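Local coordinates for protein (auracyanin) (Chloroflexus aurantiacus, PDB 1QHQ) that carries electrons through a single type I blue copper centre, probably as a soluble acceptor for the membrane-bound alternative complex III, at residues Q56-V62 with Y118-F124. Residues are numbered along the deposited sequence; the frame is centred on the assembly and turned at random.
Sequences QHNWVLV and YLYICTF. With CU (copper (II) ion), chain B.
Asn-58 and Cys-122 illustrate how a blue copper protein fixes its thiolate ligand from the second shell. The backbone N of Asn-58 donates an almost straight hydrogen bond to Cys-122 SG (3.3 Å, 170°). The N of Phe-124 gives the same sulfur a second, at 3.4 Å. SG itself binds the copper ion at 2.2 Å. Two N-H groups thus grip the sulfur and would be expected to draw off some of its negative charge. The side chain of Asn-58 continues the work. From CB, a chi1 of 69° tucks CG in over its own main chain and swings the amide across to Thr-123. OD1 takes the N-H of Thr-123 on an in-plane lone pair at 2.9 Å and also lies against Cys-122 CA. ND2, the other branch, donates a less direct hydrogen bond to Thr-123 OG1 (3.0 Å), which lies tilted out of the amide plane and is also bonded to Phe-84 O. With an alanine here, the N-H of Thr-123 would probably lose its side-chain acceptor and its hydroxyl one of its two partners, leaving the 122-124 segment freer to shift. Beyond Asn-58, Val-60 and Ile-121 form a hydrogen-bonded antiparallel pair, and Trp-59 NE1 lies over one face of the Tyr-120 ring. His-57 ND1, 2.0 Å from the copper, and Cys-122 SG, with His-127 and Met-132, make up the type I site of the cupredoxin fold.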
# COMPACT_ATOMS: atom_id res chain seq x y z
N GLN A 56 9.20 0.68 10.51
CA GLN A 56 8.59 -0.14 9.48
C GLN A 56 7.42 0.53 8.78
O GLN A 56 6.68 1.28 9.38
CB GLN A 56 8.08 -1.44 10.11
CG GLN A 56 9.23 -2.33 10.59
CD GLN A 56 8.71 -3.37 11.58
OE1 GLN A 56 8.31 -2.98 12.70
NE2 GLN A 56 8.66 -4.60 11.19
N HIS A 57 7.22 0.13 7.50
CA HIS A 57 6.13 0.70 6.71
C HIS A 57 5.77 -0.26 5.55
O HIS A 57 6.60 -1.01 5.07
CB HIS A 57 6.56 1.98 6.02
CG HIS A 57 6.87 3.19 6.83
ND1 HIS A 57 5.92 3.77 7.67
CD2 HIS A 57 7.92 4.02 6.81
CE1 HIS A 57 6.43 4.87 8.18
NE2 HIS A 57 7.65 5.06 7.69
N ASN A 58 4.49 -0.13 5.16
CA ASN A 58 4.08 -0.88 3.94
C ASN A 58 3.24 0.10 3.12
O ASN A 58 3.07 1.24 3.43
CB ASN A 58 3.39 -2.16 4.20
CG ASN A 58 2.01 -2.08 4.79
OD1 ASN A 58 1.61 -0.97 5.19
ND2 ASN A 58 1.28 -3.18 4.86
N TRP A 59 2.87 -0.37 1.92
CA TRP A 59 1.98 0.39 1.02
C TRP A 59 0.78 -0.51 0.72
O TRP A 59 0.97 -1.67 0.25
CB TRP A 59 2.70 0.79 -0.23
CG TRP A 59 1.87 1.59 -1.22
CD1 TRP A 59 1.80 2.95 -1.25
CD2 TRP A 59 1.06 1.10 -2.29
NE1 TRP A 59 0.97 3.35 -2.31
CE2 TRP A 59 0.50 2.20 -2.90
CE3 TRP A 59 0.77 -0.19 -2.74
CZ2 TRP A 59 -0.32 2.09 -4.05
CZ3 TRP A 59 -0.09 -0.32 -3.86
CH2 TRP A 59 -0.63 0.81 -4.46
N VAL A 60 -0.40 -0.02 1.01
CA VAL A 60 -1.63 -0.80 0.89
C VAL A 60 -2.70 0.00 0.14
O VAL A 60 -3.11 1.04 0.57
CB VAL A 60 -2.25 -1.20 2.25
CG1 VAL A 60 -3.48 -2.09 2.03
CG2 VAL A 60 -1.21 -1.96 3.07
N LEU A 61 -3.10 -0.54 -1.04
CA LEU A 61 -4.16 0.16 -1.81
C LEU A 61 -5.51 -0.46 -1.48
O LEU A 61 -5.66 -1.67 -1.55
CB LEU A 61 -3.84 -0.06 -3.31
CG LEU A 61 -4.95 0.55 -4.22
CD1 LEU A 61 -4.93 2.06 -4.06
CD2 LEU A 61 -4.68 0.19 -5.68
N VAL A 62 -6.47 0.37 -1.06
CA VAL A 62 -7.77 -0.15 -0.68
C VAL A 62 -8.85 0.27 -1.68
O VAL A 62 -8.70 1.26 -2.37
CB VAL A 62 -8.18 0.22 0.74
CG1 VAL A 62 -7.03 -0.11 1.72
CG2 VAL A 62 -8.60 1.65 0.86
N TYR A 118 -9.11 6.23 -4.87
CA TYR A 118 -8.86 5.14 -3.95
C TYR A 118 -7.77 5.58 -2.95
O TYR A 118 -6.82 6.25 -3.38
CB TYR A 118 -8.26 3.93 -4.72
CG TYR A 118 -9.19 3.41 -5.81
CD1 TYR A 118 -9.14 3.95 -7.09
CD2 TYR A 118 -10.00 2.33 -5.54
CE1 TYR A 118 -10.00 3.44 -8.07
CE2 TYR A 118 -10.81 1.78 -6.54
CZ TYR A 118 -10.80 2.39 -7.77
OH TYR A 118 -11.62 1.84 -8.78
N LEU A 119 -7.92 5.21 -1.70
CA LEU A 119 -6.83 5.54 -0.76
C LEU A 119 -5.77 4.43 -0.80
O LEU A 119 -6.10 3.25 -0.92
CB LEU A 119 -7.37 5.59 0.67
CG LEU A 119 -8.15 6.83 1.06
CD1 LEU A 119 -8.60 6.69 2.53
CD2 LEU A 119 -7.34 8.09 0.89
N TYR A 120 -4.53 4.86 -0.58
CA TYR A 120 -3.47 3.93 -0.21
C TYR A 120 -3.03 4.35 1.24
O TYR A 120 -3.09 5.54 1.53
CB TYR A 120 -2.31 3.87 -1.12
CG TYR A 120 -1.64 5.16 -1.50
CD1 TYR A 120 -2.11 5.88 -2.64
CD2 TYR A 120 -0.55 5.69 -0.80
CE1 TYR A 120 -1.46 7.02 -3.02
CE2 TYR A 120 0.06 6.85 -1.19
CZ TYR A 120 -0.39 7.52 -2.32
OH TYR A 120 0.20 8.69 -2.71
N ILE A 121 -2.73 3.37 2.04
CA ILE A 121 -2.36 3.65 3.44
C ILE A 121 -1.19 2.76 3.81
O ILE A 121 -0.81 1.81 3.11
CB ILE A 121 -3.52 3.28 4.43
CG1 ILE A 121 -3.85 1.82 4.39
CG2 ILE A 121 -4.75 4.15 4.09
CD1 ILE A 121 -5.01 1.38 5.31
N CYS A 122 -0.64 3.01 5.00
CA CYS A 122 0.29 2.09 5.62
C CYS A 122 -0.48 1.42 6.77
O CYS A 122 -1.23 2.14 7.45
CB CYS A 122 1.50 2.82 6.13
SG CYS A 122 2.59 1.77 7.16
N THR A 123 -0.36 0.13 6.94
CA THR A 123 -1.08 -0.56 7.99
C THR A 123 -0.23 -0.87 9.23
O THR A 123 -0.80 -1.51 10.13
CB THR A 123 -1.77 -1.83 7.53
OG1 THR A 123 -0.86 -2.76 6.94
CG2 THR A 123 -2.87 -1.44 6.52
N PHE A 124 0.99 -0.38 9.28
CA PHE A 124 1.73 -0.63 10.58
C PHE A 124 0.93 0.09 11.68
O PHE A 124 0.48 1.20 11.46
CB PHE A 124 3.12 -0.02 10.46
CG PHE A 124 3.98 -0.57 11.60
CD1 PHE A 124 4.51 -1.82 11.54
CD2 PHE A 124 4.06 0.20 12.76
CE1 PHE A 124 5.23 -2.33 12.62
CE2 PHE A 124 4.77 -0.31 13.84
CZ PHE A 124 5.34 -1.57 13.77
CU CU B . 4.03 3.17 8.04